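Local coordinates for protein UDP-N-acetylglucosamine 2-epimerase (Listeria monocytogenes, PDB 3OT5) that probably interconverts UDP-N-acetylglucosamine and UDP-N-acetylmannosamine by inverting C2 of the sugar, as a UDP-N-acetylglucosamine 2-epimerase of two Rossmann-like domains, at residues E53-F57 with L385-K389; P45-L50 with A381-L385; D116-G122 with K139-E145; T197-D203 with Y375-A381. All coordinates share one frame; numbering follows the deposited sequence. Where two conformers were deposited one is given.

Contact 1: residues E53-F57 with L385-K389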
loop_
_atom_site.group_PDB
_atom_site.type_symbol
_atom_site.label_atom_id
_atom_site.label_comp_id
_atom_site.label_asym_id
_atom_site.label_seq_id
_atom_site.Cartn_x
_atom_site.Cartn_y
_atom_site.Cartn_z
ATOM N N GLU A 53 -18.810 2.768 13.935
ATOM C CA GLU A 53 -19.084 2.607 15.354
ATOM C C GLU A 53 -19.117 3.979 16.062
ATOM O O GLU A 53 -18.324 4.256 16.961
ATOM C CB GLU A 53 -18.050 1.640 15.948
ATOM C CG GLU A 53 -18.366 1.157 17.338
ATOM C CD GLU A 53 -17.385 0.106 17.852
ATOM O OE1 GLU A 53 -17.410 -0.172 19.070
ATOM O OE2 GLU A 53 -16.602 -0.440 17.046
ATOM N N PRO A 54 -20.058 4.840 15.657
ATOM C CA PRO A 54 -20.158 6.173 16.240
ATOM C C PRO A 54 -20.594 6.185 17.701
ATOM O O PRO A 54 -20.450 7.211 18.346
ATOM C CB PRO A 54 -21.214 6.848 15.368
ATOM C CG PRO A 54 -22.074 5.720 14.912
ATOM C CD PRO A 54 -21.112 4.610 14.656
ATOM N N GLU A 55 -21.148 5.079 18.215
ATOM C CA GLU A 55 -21.541 5.041 19.620
ATOM C C GLU A 55 -20.296 4.985 20.510
ATOM O O GLU A 55 -20.373 5.276 21.707
ATOM C CB GLU A 55 -22.484 3.872 19.979
ATOM C CG GLU A 55 -21.968 2.420 19.830
ATOM C CD GLU A 55 -22.009 1.878 18.396
ATOM O OE1 GLU A 55 -22.010 2.679 17.434
ATOM O OE2 GLU A 55 -22.053 0.631 18.241
ATOM N N THR A 56 -19.166 4.609 19.918
ATOM C CA THR A 56 -17.912 4.487 20.638
ATOM C C THR A 56 -16.893 5.539 20.250
ATOM O O THR A 56 -16.232 6.094 21.105
ATOM C CB THR A 56 -17.223 3.141 20.310
ATOM O OG1 THR A 56 -18.104 2.049 20.584
ATOM C CG2 THR A 56 -15.935 2.986 21.103
ATOM N N PHE A 57 -16.773 5.798 18.949
ATOM C CA PHE A 57 -15.777 6.726 18.444
ATOM C C PHE A 57 -16.264 8.027 17.846
ATOM O O PHE A 57 -17.337 8.123 17.281
ATOM C CB PHE A 57 -14.963 6.053 17.341
ATOM C CG PHE A 57 -14.256 4.796 17.768
ATOM C CD1 PHE A 57 -13.088 4.862 18.501
ATOM C CD2 PHE A 57 -14.726 3.548 17.370
ATOM C CE1 PHE A 57 -12.428 3.712 18.873
ATOM C CE2 PHE A 57 -14.067 2.389 17.744
ATOM C CZ PHE A 57 -12.919 2.469 18.484
ATOM N N LEU A 385 -9.164 -0.998 15.397
ATOM C CA LEU A 385 -10.181 -0.418 16.272
ATOM C C LEU A 385 -10.377 -1.240 17.535
ATOM O O LEU A 385 -10.460 -0.678 18.619
ATOM C CB LEU A 385 -11.523 -0.223 15.562
ATOM C CG LEU A 385 -11.549 0.798 14.420
ATOM C CD1 LEU A 385 -12.999 1.015 13.963
ATOM C CD2 LEU A 385 -10.928 2.126 14.855
ATOM N N ALA A 386 -10.437 -2.561 17.399
ATOM C CA ALA A 386 -10.612 -3.424 18.568
ATOM C C ALA A 386 -9.434 -3.194 19.503
ATOM O O ALA A 386 -9.591 -3.160 20.718
ATOM C CB ALA A 386 -10.719 -4.896 18.163
ATOM N N ALA A 387 -8.254 -3.021 18.919
ATOM C CA ALA A 387 -7.052 -2.762 19.685
ATOM C C ALA A 387 -7.219 -1.444 20.472
ATOM O O ALA A 387 -6.974 -1.382 21.683
ATOM C CB ALA A 387 -5.845 -2.694 18.741
ATOM N N ILE A 388 -7.683 -0.402 19.797
ATOM C CA ILE A 388 -7.911 0.887 20.457
ATOM C C ILE A 388 -9.019 0.750 21.510
ATOM O O ILE A 388 -8.868 1.249 22.633
ATOM C CB ILE A 388 -8.249 1.991 19.445
ATOM C CG1 ILE A 388 -7.057 2.220 18.510
ATOM C CG2 ILE A 388 -8.590 3.294 20.171
ATOM C CD1 ILE A 388 -7.332 3.197 17.393
ATOM N N LYS A 389 -10.120 0.068 21.173
ATOM C CA LYS A 389 -11.196 -0.147 22.156
ATOM C C LYS A 389 -10.634 -0.864 23.368
ATOM O O LYS A 389 -10.928 -0.503 24.497
ATOM C CB LYS A 389 -12.338 -0.999 21.604
ATOM C CG LYS A 389 -13.269 -0.312 20.647
ATOM C CD LYS A 389 -14.336 -1.285 20.107
ATOM C CE LYS A 389 -15.173 -1.957 21.198
ATOM N NZ LYS A 389 -15.967 -1.011 22.028
#

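Contact 2: residues P45-L50 with A381-L385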
loop_
_atom_site.group_PDB
_atom_site.type_symbol
_atom_site.label_atom_id
_atom_site.label_comp_id
_atom_site.label_asym_id
_atom_site.label_seq_id
_atom_site.Cartn_x
_atom_site.Cartn_y
_atom_site.Cartn_z
ATOM N N PRO A 45 -9.865 3.394 5.116
ATOM C CA PRO A 45 -10.585 2.241 5.648
ATOM C C PRO A 45 -10.716 2.281 7.163
ATOM O O PRO A 45 -11.732 1.873 7.718
ATOM C CB PRO A 45 -9.706 1.051 5.232
ATOM C CG PRO A 45 -8.910 1.519 4.147
ATOM C CD PRO A 45 -8.652 2.973 4.414
ATOM N N LEU A 46 -9.668 2.757 7.816
ATOM C CA LEU A 46 -9.637 2.873 9.258
ATOM C C LEU A 46 -10.652 3.943 9.666
ATOM O O LEU A 46 -11.424 3.763 10.622
ATOM C CB LEU A 46 -8.217 3.225 9.697
ATOM C CG LEU A 46 -7.793 3.100 11.157
ATOM C CD1 LEU A 46 -8.099 1.704 11.694
ATOM C CD2 LEU A 46 -6.294 3.409 11.258
ATOM N N VAL A 47 -10.685 5.045 8.926
ATOM C CA VAL A 47 -11.643 6.102 9.217
ATOM C C VAL A 47 -13.062 5.540 9.040
ATOM O O VAL A 47 -13.930 5.776 9.888
ATOM C CB VAL A 47 -11.426 7.347 8.349
ATOM C CG1 VAL A 47 -12.541 8.361 8.579
ATOM C CG2 VAL A 47 -10.063 7.955 8.651
ATOM N N LEU A 48 -13.294 4.800 7.954
ATOM C CA LEU A 48 -14.600 4.171 7.735
ATOM C C LEU A 48 -14.987 3.304 8.919
ATOM O O LEU A 48 -16.109 3.403 9.409
ATOM C CB LEU A 48 -14.638 3.298 6.477
ATOM C CG LEU A 48 -14.652 3.954 5.107
ATOM C CD1 LEU A 48 -14.831 2.878 4.027
ATOM C CD2 LEU A 48 -15.771 4.975 5.038
ATOM N N ALA A 49 -14.069 2.439 9.354
ATOM C CA ALA A 49 -14.310 1.552 10.498
ATOM C C ALA A 49 -14.736 2.343 11.747
ATOM O O ALA A 49 -15.645 1.931 12.479
ATOM C CB ALA A 49 -13.083 0.728 10.794
ATOM N N LEU A 50 -14.064 3.463 11.996
ATOM C CA LEU A 50 -14.399 4.330 13.125
ATOM C C LEU A 50 -15.797 4.894 12.947
ATOM O O LEU A 50 -16.564 4.992 13.904
ATOM C CB LEU A 50 -13.410 5.485 13.240
ATOM C CG LEU A 50 -12.004 5.149 13.724
ATOM C CD1 LEU A 50 -11.013 6.280 13.401
ATOM C CD2 LEU A 50 -12.048 4.845 15.219
ATOM N N ALA A 381 -8.334 -2.821 9.655
ATOM C CA ALA A 381 -9.011 -1.705 10.309
ATOM C C ALA A 381 -9.785 -2.155 11.551
ATOM O O ALA A 381 -9.719 -1.522 12.597
ATOM C CB ALA A 381 -9.949 -0.995 9.323
ATOM N N ASN A 382 -10.504 -3.264 11.420
ATOM C CA ASN A 382 -11.301 -3.802 12.512
ATOM C C ASN A 382 -10.418 -4.207 13.672
ATOM O O ASN A 382 -10.741 -3.929 14.826
ATOM C CB ASN A 382 -12.135 -4.972 12.007
ATOM C CG ASN A 382 -13.071 -4.561 10.906
ATOM O OD1 ASN A 382 -12.933 -5.007 9.772
ATOM N ND2 ASN A 382 -13.964 -3.619 11.205
ATOM N N ARG A 383 -9.300 -4.856 13.370
ATOM C CA ARG A 383 -8.348 -5.244 14.410
ATOM C C ARG A 383 -7.750 -3.988 15.049
ATOM O O ARG A 383 -7.570 -3.926 16.252
ATOM C CB ARG A 383 -7.244 -6.141 13.849
ATOM C CG ARG A 383 -7.757 -7.503 13.311
ATOM C CD ARG A 383 -6.618 -8.419 12.900
ATOM N NE ARG A 383 -7.126 -9.658 12.315
ATOM C CZ ARG A 383 -7.391 -9.831 11.021
ATOM N NH1 ARG A 383 -7.181 -8.860 10.149
ATOM N NH2 ARG A 383 -7.854 -10.982 10.596
ATOM N N ILE A 384 -7.459 -2.974 14.244
ATOM C CA ILE A 384 -6.900 -1.738 14.801
ATOM C C ILE A 384 -7.899 -1.130 15.800
ATOM O O ILE A 384 -7.528 -0.819 16.927
ATOM C CB ILE A 384 -6.496 -0.725 13.703
ATOM C CG1 ILE A 384 -5.312 -1.260 12.898
ATOM C CG2 ILE A 384 -6.104 0.648 14.312
ATOM C CD1 ILE A 384 -4.934 -0.382 11.691
ATOM N N LEU A 385 -9.164 -0.998 15.397
ATOM C CA LEU A 385 -10.181 -0.418 16.272
ATOM C C LEU A 385 -10.377 -1.240 17.535
ATOM O O LEU A 385 -10.460 -0.678 18.619
ATOM C CB LEU A 385 -11.523 -0.223 15.562
ATOM C CG LEU A 385 -11.549 0.798 14.420
ATOM C CD1 LEU A 385 -12.999 1.015 13.963
ATOM C CD2 LEU A 385 -10.928 2.126 14.855
#

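Contact 3: residues D116-G122 with K139-E145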
loop_
_atom_site.group_PDB
_atom_site.type_symbol
_atom_site.label_atom_id
_atom_site.label_comp_id
_atom_site.label_asym_id
_atom_site.label_seq_id
_atom_site.Cartn_x
_atom_site.Cartn_y
_atom_site.Cartn_z
ATOM N N ASP A 116 -8.305 11.875 22.157
ATOM C CA ASP A 116 -7.798 10.860 23.057
ATOM C C ASP A 116 -6.639 10.127 22.410
ATOM O O ASP A 116 -5.749 9.630 23.086
ATOM C CB ASP A 116 -8.902 9.888 23.369
ATOM C CG ASP A 116 -10.030 10.546 24.089
ATOM O OD1 ASP A 116 -9.744 11.409 24.939
ATOM O OD2 ASP A 116 -11.189 10.208 23.821
ATOM N N ILE A 117 -6.644 10.057 21.088
ATOM C CA ILE A 117 -5.589 9.353 20.406
ATOM C C ILE A 117 -5.434 9.881 19.020
ATOM O O ILE A 117 -6.404 10.234 18.357
ATOM C CB ILE A 117 -5.851 7.836 20.383
ATOM C CG1 ILE A 117 -4.687 7.083 19.725
ATOM C CG2 ILE A 117 -7.162 7.516 19.655
ATOM C CD1 ILE A 117 -4.845 5.580 19.790
ATOM N N VAL A 118 -4.188 9.944 18.590
ATOM C CA VAL A 118 -3.864 10.414 17.271
ATOM C C VAL A 118 -3.249 9.250 16.533
ATOM O O VAL A 118 -2.393 8.540 17.091
ATOM C CB VAL A 118 -2.876 11.568 17.313
ATOM C CG1 VAL A 118 -2.569 12.051 15.882
ATOM C CG2 VAL A 118 -3.447 12.698 18.137
ATOM N N LEU A 119 -3.694 9.039 15.293
ATOM C CA LEU A 119 -3.169 7.951 14.484
ATOM C C LEU A 119 -2.398 8.518 13.324
ATOM O O LEU A 119 -2.922 9.330 12.546
ATOM C CB LEU A 119 -4.272 7.031 13.964
ATOM C CG LEU A 119 -5.157 6.391 15.025
ATOM C CD1 LEU A 119 -6.279 5.596 14.359
ATOM C CD2 LEU A 119 -4.321 5.527 15.968
ATOM N N VAL A 120 -1.135 8.107 13.240
ATOM C CA VAL A 120 -0.251 8.519 12.164
ATOM C C VAL A 120 0.077 7.240 11.418
ATOM O O VAL A 120 0.030 6.114 11.980
ATOM C CB VAL A 120 1.005 9.246 12.679
ATOM C CG1 VAL A 120 0.594 10.550 13.487
ATOM C CG2 VAL A 120 1.829 8.333 13.534
ATOM N N HIS A 121 0.400 7.393 10.148
ATOM C CA HIS A 121 0.674 6.249 9.334
ATOM C C HIS A 121 2.080 6.164 8.777
ATOM O O HIS A 121 2.673 7.159 8.339
ATOM C CB HIS A 121 -0.277 6.240 8.137
ATOM C CG HIS A 121 -0.090 5.059 7.243
ATOM N ND1 HIS A 121 0.971 4.951 6.369
ATOM C CD2 HIS A 121 -0.814 3.922 7.101
ATOM C CE1 HIS A 121 0.895 3.794 5.731
ATOM N NE2 HIS A 121 -0.183 3.157 6.150
ATOM N N GLY A 122 2.584 4.938 8.783
ATOM C CA GLY A 122 3.864 4.621 8.200
ATOM C C GLY A 122 5.096 5.451 8.497
ATOM O O GLY A 122 5.394 5.788 9.645
ATOM N N LYS A 139 -0.725 13.135 24.239
ATOM C CA LYS A 139 -1.863 12.349 23.764
ATOM C C LYS A 139 -1.340 10.989 23.367
ATOM O O LYS A 139 -0.175 10.843 22.980
ATOM C CB LYS A 139 -2.518 12.945 22.518
ATOM C CG LYS A 139 -3.553 14.037 22.649
ATOM C CD LYS A 139 -3.173 15.168 23.525
ATOM C CE LYS A 139 -3.658 14.961 24.938
ATOM N NZ LYS A 139 -5.142 15.087 24.975
ATOM N N MET A 140 -2.209 9.994 23.423
ATOM C CA MET A 140 -1.808 8.676 23.038
ATOM C C MET A 140 -1.561 8.679 21.523
ATOM O O MET A 140 -2.302 9.307 20.755
ATOM C CB MET A 140 -2.864 7.662 23.434
ATOM C CG MET A 140 -2.427 6.256 23.187
ATOM S SD MET A 140 -3.627 5.109 23.808
ATOM C CE MET A 140 -2.841 3.543 23.400
ATOM N N LEU A 141 -0.489 8.009 21.119
ATOM C CA LEU A 141 -0.087 7.928 19.726
ATOM C C LEU A 141 -0.188 6.504 19.211
ATOM O O LEU A 141 0.403 5.581 19.771
ATOM C CB LEU A 141 1.360 8.419 19.559
ATOM C CG LEU A 141 1.901 8.444 18.126
ATOM C CD1 LEU A 141 1.017 9.286 17.221
ATOM C CD2 LEU A 141 3.334 8.969 18.101
ATOM N N GLY A 142 -0.943 6.337 18.137
ATOM C CA GLY A 142 -1.112 5.042 17.516
ATOM C C GLY A 142 -0.395 5.101 16.181
ATOM O O GLY A 142 -0.535 6.083 15.438
ATOM N N HIS A 143 0.355 4.049 15.869
ATOM C CA HIS A 143 1.125 4.002 14.623
ATOM C C HIS A 143 0.612 2.896 13.714
ATOM O O HIS A 143 0.775 1.702 14.002
ATOM C CB HIS A 143 2.599 3.862 14.995
ATOM C CG HIS A 143 3.554 4.017 13.855
ATOM N ND1 HIS A 143 4.807 3.446 13.861
ATOM C CD2 HIS A 143 3.423 4.624 12.654
ATOM C CE1 HIS A 143 5.430 3.749 12.739
ATOM N NE2 HIS A 143 4.607 4.454 11.985
ATOM N N VAL A 144 -0.049 3.309 12.628
ATOM C CA VAL A 144 -0.611 2.382 11.655
ATOM C C VAL A 144 0.515 2.014 10.715
ATOM O O VAL A 144 1.195 2.892 10.227
ATOM C CB VAL A 144 -1.777 3.007 10.880
ATOM C CG1 VAL A 144 -2.326 2.016 9.877
ATOM C CG2 VAL A 144 -2.880 3.456 11.855
ATOM N N GLU A 145 0.676 0.710 10.438
ATOM C CA GLU A 145 1.773 0.192 9.617
ATOM C C GLU A 145 3.073 0.458 10.382
ATOM O O GLU A 145 3.984 1.158 9.912
ATOM C CB GLU A 145 1.805 0.773 8.195
ATOM C CG GLU A 145 2.942 0.196 7.360
ATOM C CD GLU A 145 2.983 0.709 5.933
ATOM O OE1 GLU A 145 3.874 1.544 5.659
ATOM O OE2 GLU A 145 2.118 0.320 5.102
#

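Contact 4: residues T197-D203 with Y375-A381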
loop_
_atom_site.group_PDB
_atom_site.type_symbol
_atom_site.label_atom_id
_atom_site.label_comp_id
_atom_site.label_asym_id
_atom_site.label_seq_id
_atom_site.Cartn_x
_atom_site.Cartn_y
_atom_site.Cartn_z
ATOM N N THR A 197 -1.874 -6.558 12.709
ATOM C CA THR A 197 -3.220 -6.359 12.208
ATOM C C THR A 197 -3.389 -6.616 10.721
ATOM O O THR A 197 -4.514 -6.759 10.234
ATOM C CB THR A 197 -3.567 -4.882 12.406
ATOM O OG1 THR A 197 -2.639 -4.092 11.651
ATOM C CG2 THR A 197 -3.460 -4.505 13.884
ATOM N N GLY A 198 -2.277 -6.700 10.003
ATOM C CA GLY A 198 -2.325 -6.829 8.544
ATOM C C GLY A 198 -2.201 -5.403 8.016
ATOM O O GLY A 198 -2.104 -4.448 8.793
ATOM N N ASN A 199 -2.246 -5.270 6.697
ATOM C CA ASN A 199 -2.122 -3.990 6.011
ATOM C C ASN A 199 -3.475 -3.380 5.631
ATOM O O ASN A 199 -4.260 -4.025 4.937
ATOM C CB ASN A 199 -1.295 -4.215 4.738
ATOM C CG ASN A 199 -1.144 -2.962 3.898
ATOM O OD1 ASN A 199 -1.739 -1.920 4.192
ATOM N ND2 ASN A 199 -0.353 -3.061 2.836
ATOM N N THR A 200 -3.760 -2.150 6.077
ATOM C CA THR A 200 -5.041 -1.502 5.712
ATOM C C THR A 200 -5.253 -1.282 4.195
ATOM O O THR A 200 -6.385 -1.106 3.744
ATOM C CB THR A 200 -5.265 -0.169 6.465
ATOM O OG1 THR A 200 -4.175 0.726 6.220
ATOM C CG2 THR A 200 -5.399 -0.413 7.982
ATOM N N ALA A 201 -4.170 -1.305 3.422
ATOM C CA ALA A 201 -4.244 -1.135 1.966
ATOM C C ALA A 201 -5.144 -2.195 1.354
ATOM O O ALA A 201 -5.832 -1.943 0.369
ATOM C CB ALA A 201 -2.849 -1.201 1.341
ATOM N N ILE A 202 -5.144 -3.380 1.949
ATOM C CA ILE A 202 -5.976 -4.464 1.473
ATOM C C ILE A 202 -7.431 -4.128 1.821
ATOM O O ILE A 202 -8.315 -4.340 0.992
ATOM C CB ILE A 202 -5.503 -5.801 2.050
ATOM C CG1 ILE A 202 -4.044 -6.048 1.614
ATOM C CG2 ILE A 202 -6.407 -6.926 1.595
ATOM C CD1 ILE A 202 -3.363 -7.224 2.285
ATOM N N ASP A 203 -7.682 -3.566 3.018
ATOM C CA ASP A 203 -9.052 -3.173 3.396
ATOM C C ASP A 203 -9.575 -2.174 2.359
ATOM O O ASP A 203 -10.754 -2.183 1.998
ATOM C CB ASP A 203 -9.154 -2.483 4.779
ATOM C CG ASP A 203 -8.638 -3.331 5.937
ATOM O OD1 ASP A 203 -9.155 -3.138 7.064
ATOM O OD2 ASP A 203 -7.738 -4.180 5.755
ATOM N N TYR A 375 0.028 -10.395 3.985
ATOM C CA TYR A 375 0.010 -8.968 4.328
ATOM C C TYR A 375 -1.344 -8.458 4.817
ATOM O O TYR A 375 -1.470 -7.278 5.173
ATOM C CB TYR A 375 0.514 -8.148 3.149
ATOM C CG TYR A 375 1.911 -8.565 2.763
ATOM C CD1 TYR A 375 2.999 -8.180 3.535
ATOM C CD2 TYR A 375 2.143 -9.357 1.653
ATOM C CE1 TYR A 375 4.275 -8.572 3.213
ATOM C CE2 TYR A 375 3.431 -9.752 1.310
ATOM C CZ TYR A 375 4.490 -9.353 2.099
ATOM O OH TYR A 375 5.771 -9.737 1.795
ATOM N N GLY A 376 -2.341 -9.343 4.854
ATOM C CA GLY A 376 -3.667 -8.968 5.333
ATOM C C GLY A 376 -4.834 -9.642 4.635
ATOM O O GLY A 376 -4.717 -10.070 3.489
ATOM N N ASP A 377 -5.961 -9.712 5.337
ATOM C CA ASP A 377 -7.189 -10.304 4.819
ATOM C C ASP A 377 -8.237 -9.230 4.515
ATOM O O ASP A 377 -9.350 -9.553 4.102
ATOM C CB ASP A 377 -7.767 -11.311 5.815
ATOM C CG ASP A 377 -8.140 -10.679 7.161
ATOM O OD1 ASP A 377 -7.844 -9.478 7.406
ATOM O OD2 ASP A 377 -8.715 -11.405 7.993
ATOM N N GLY A 378 -7.892 -7.962 4.727
ATOM C CA GLY A 378 -8.827 -6.868 4.454
ATOM C C GLY A 378 -9.598 -6.399 5.678
ATOM O O GLY A 378 -10.561 -5.631 5.569
ATOM N N PHE A 379 -9.171 -6.846 6.854
ATOM C CA PHE A 379 -9.838 -6.453 8.077
ATOM C C PHE A 379 -8.863 -5.898 9.086
ATOM O O PHE A 379 -9.088 -5.982 10.281
ATOM C CB PHE A 379 -10.650 -7.621 8.659
ATOM C CG PHE A 379 -11.768 -8.065 7.772
ATOM C CD1 PHE A 379 -12.980 -7.396 7.779
ATOM C CD2 PHE A 379 -11.615 -9.154 6.931
ATOM C CE1 PHE A 379 -14.017 -7.798 6.954
ATOM C CE2 PHE A 379 -12.648 -9.567 6.112
ATOM C CZ PHE A 379 -13.850 -8.887 6.121
ATOM N N ALA A 380 -7.786 -5.300 8.597
ATOM C CA ALA A 380 -6.794 -4.702 9.477
ATOM C C ALA A 380 -7.431 -3.569 10.281
ATOM O O ALA A 380 -7.129 -3.401 11.454
ATOM C CB ALA A 380 -5.614 -4.190 8.675
ATOM N N ALA A 381 -8.334 -2.821 9.655
ATOM C CA ALA A 381 -9.011 -1.705 10.309
ATOM C C ALA A 381 -9.785 -2.155 11.551
ATOM O O ALA A 381 -9.719 -1.522 12.597
ATOM C CB ALA A 381 -9.949 -0.995 9.323
HETATM O O HOH W 1 -5.922 -5.942 5.637
#

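Contact 1: residues E53-F57 with L385-K389
Lys389 reaches from the C-terminal helix 380-392 across Phe57 to Glu53, joining the last helix to the loop that links helix 37-51 with strand 57-63 in the N-terminal Rossmann-like domain. From CB its chain sets out beside the backbone N, with CG opposite the carbonyl carbon (chi1 -75°). That places CG 3.5 Å from Phe57 CZ, an oblique approach that is neither over the ring nor in its plane. CD then passes 3.4 Å from Glu53 OE1, and bends at the last two torsions turn CE and NZ back along the same carboxylate. NZ ends 3.4 Å from Glu53 OE1, a salt bridge whose hydrogen bond is weak; Glu393 provides the stronger polar partner of this ammonium. The carboxylate has a second hold of its own: Thr56 OG1 donates to Glu53 OE1 at 2.8 Å on the anti side, 30° out of the carboxylate plane. Glu53 O meanwhile accepts from both Thr56 N and Phe57 N, tying the turn together from the backbone side. Next to these polar groups the Phe57 ring is packed on both faces. Leu385 CD2 stands 4.1 Å above one face, toward the rim, and Thr56 CG2 lies 3.8 Å over the centre of the other. At the ring edge, near its plane, Ile388 CG2 approaches Phe57 CE1 to 4.1 Å.

Contact 2: residues P45-L50 with A381-L385
Pro45 O accepts from Ala49 N of its own helix at 2.9 Å, and the methyl Ala381 CB of the facing helix rests against the same oxygen at 3.7 Å. Ala381 O is placed in a similar way, bonded within its helix by Leu385 N and touched across the contact by Leu46 CD1 at 3.7 Å. With these carbonyls committed to their own helices, the interface itself is apolar. Ala49 CB meets Ala381 CB at 3.9 Å, and the backbones come closest between Leu46 and Ala381, whose CA atoms are 4.7 Å apart. The segment axes pass 9.0 Å apart at a signed crossing angle of -58°. Such a return of the last helix onto the N-terminal domain is a feature of the GT-B fold, to which this epimerase family belongs; here helix 380-392 lies on helix 37-51, the first helix of the chain. Leu46 swings its CG away from the backbone N (chi1 -166°), which lays CD1 against Ile384 CG2 at a tight 3.5 Å, the two side chains meeting at about a right angle. Leu385 inserts beside Ala49 and Leu50. Its CG lies 3.9 Å from Ala49 CB, while the closest approaches of its methyls to Ala49 and Leu50 are too short to be trusted. Beyond them Leu50 continues to Val30 and Phe57, and Ile384 to Thr200.

Contact 3: residues D116-G122 with K139-E145
Val120 and Val144, with Met140, have the most surface buried where strands 117-121 and 140-144 run side by side. Val120 is bonded to the neighbouring strand through both of its backbone polar atoms: its N donates to Gly142 O at 3.0 Å and its O accepts from Val144 N at 2.9 Å. With CG1 opposite the carbonyl carbon (chi1 -60°), CG2 falls between the backbone N and the carbonyl carbon and meets Leu141 CD1 at 3.9 Å on the side of the sheet covered by helix 125-136. Val144 works on the other face, which helix 37-51 covers. Its CG1 touches His121 CD2 at 3.7 Å, and its O lies 3.8 Å above one face of the His121 ring, offset to the rim, while accepting from Gly122 N. Glu145 CB adds an off-centre CH-pi contact to the same ring; the carboxylate beyond it is paired with Lys42. Met140 anchors the start of the strand pair: its O accepts from Val118 N, and its CB lies 3.5 Å from Asp116 O, after which the extended side chain runs off toward His391 and Phe392 of helix 380-392. At the far end a side chain extends the backbone pattern. His143 NE2 donates to Gly122 O at 2.8 Å; the acceptor lies 9° out of the ring plane, which would help to hold the imidazole in its rotation. In-register parallel pairing, with helix 125-136 linking the strands, makes this the beta-alpha-beta crossover of a Rossmann-like domain.

Contact 4: residues T197-D203 with Y375-A381
Asp203 presents its carboxylate to the first backbone N-H groups of helix 380-392, where the chain comes back from the C-terminal domain of a two-domain, GT-B-like fold. Among the direct hydrogen bonds, Ala381 N donates to Asp203 OD1 at 2.7 Å on the syn side, 29° out of the carboxylate plane. A companion bond from Ala380 N to OD2 is less certain, because OD2 is modelled too close to Gly378. Negative charge at this helix end would probably be stabilised by the helix dipole. A further direct bond joins the two backbones: Asn199 N donates to Tyr375 O at 2.6 Å, somewhat bent at 142°. The hydroxyl of Tyr375 hydrogen-bonds to Glu334 and Gly335, so this segment also touches the C-terminal domain. Water bridges the two segments by donating to Asn199 O and accepting from Gly378 N at 3.0 Å. Van der Waals contacts complete the join. Ile202 CD1 lies 4.1 Å from Tyr375 CB, and its CG2 lies 3.6 Å from Gly378 N, against backbone that has no side chain at Gly376 or Gly378. Ala380 packs against the 197-200 segment: its CA makes a CA-H...O contact with Thr197 O at 3.2 Å, and its CB meets Thr200 CG2 at 3.8 Å. Within the returning segment an Asx turn shapes the approach to the helix. Arg383 holds Asp377 OD2 in a salt bridge, while Asp377 OD1 accepts from Phe379 N at 3.0 Å, from above the carboxylate plane.

Contacts 1, 2 and 4 are spread along helix 380-392 and the turn leading into it, following the chain from contact 4 through contact 2 to contact 1. Contacts 1 and 2 have centres about 8 Å apart and share Leu385; contacts 2 and 4, about 10 Å apart, share Ala381. Contact 3 belongs to the seven-stranded parallel sheet of the N-terminal domain, its centre about 12 Å from that of contact 2, where Leu46 and Ile384 pack on Val144. In sequence, contacts 3 and 4 come in series, both nested inside the loops closed by contacts 1 and 2. The last helix thus completes the N-terminal domain after the chain has built the other one.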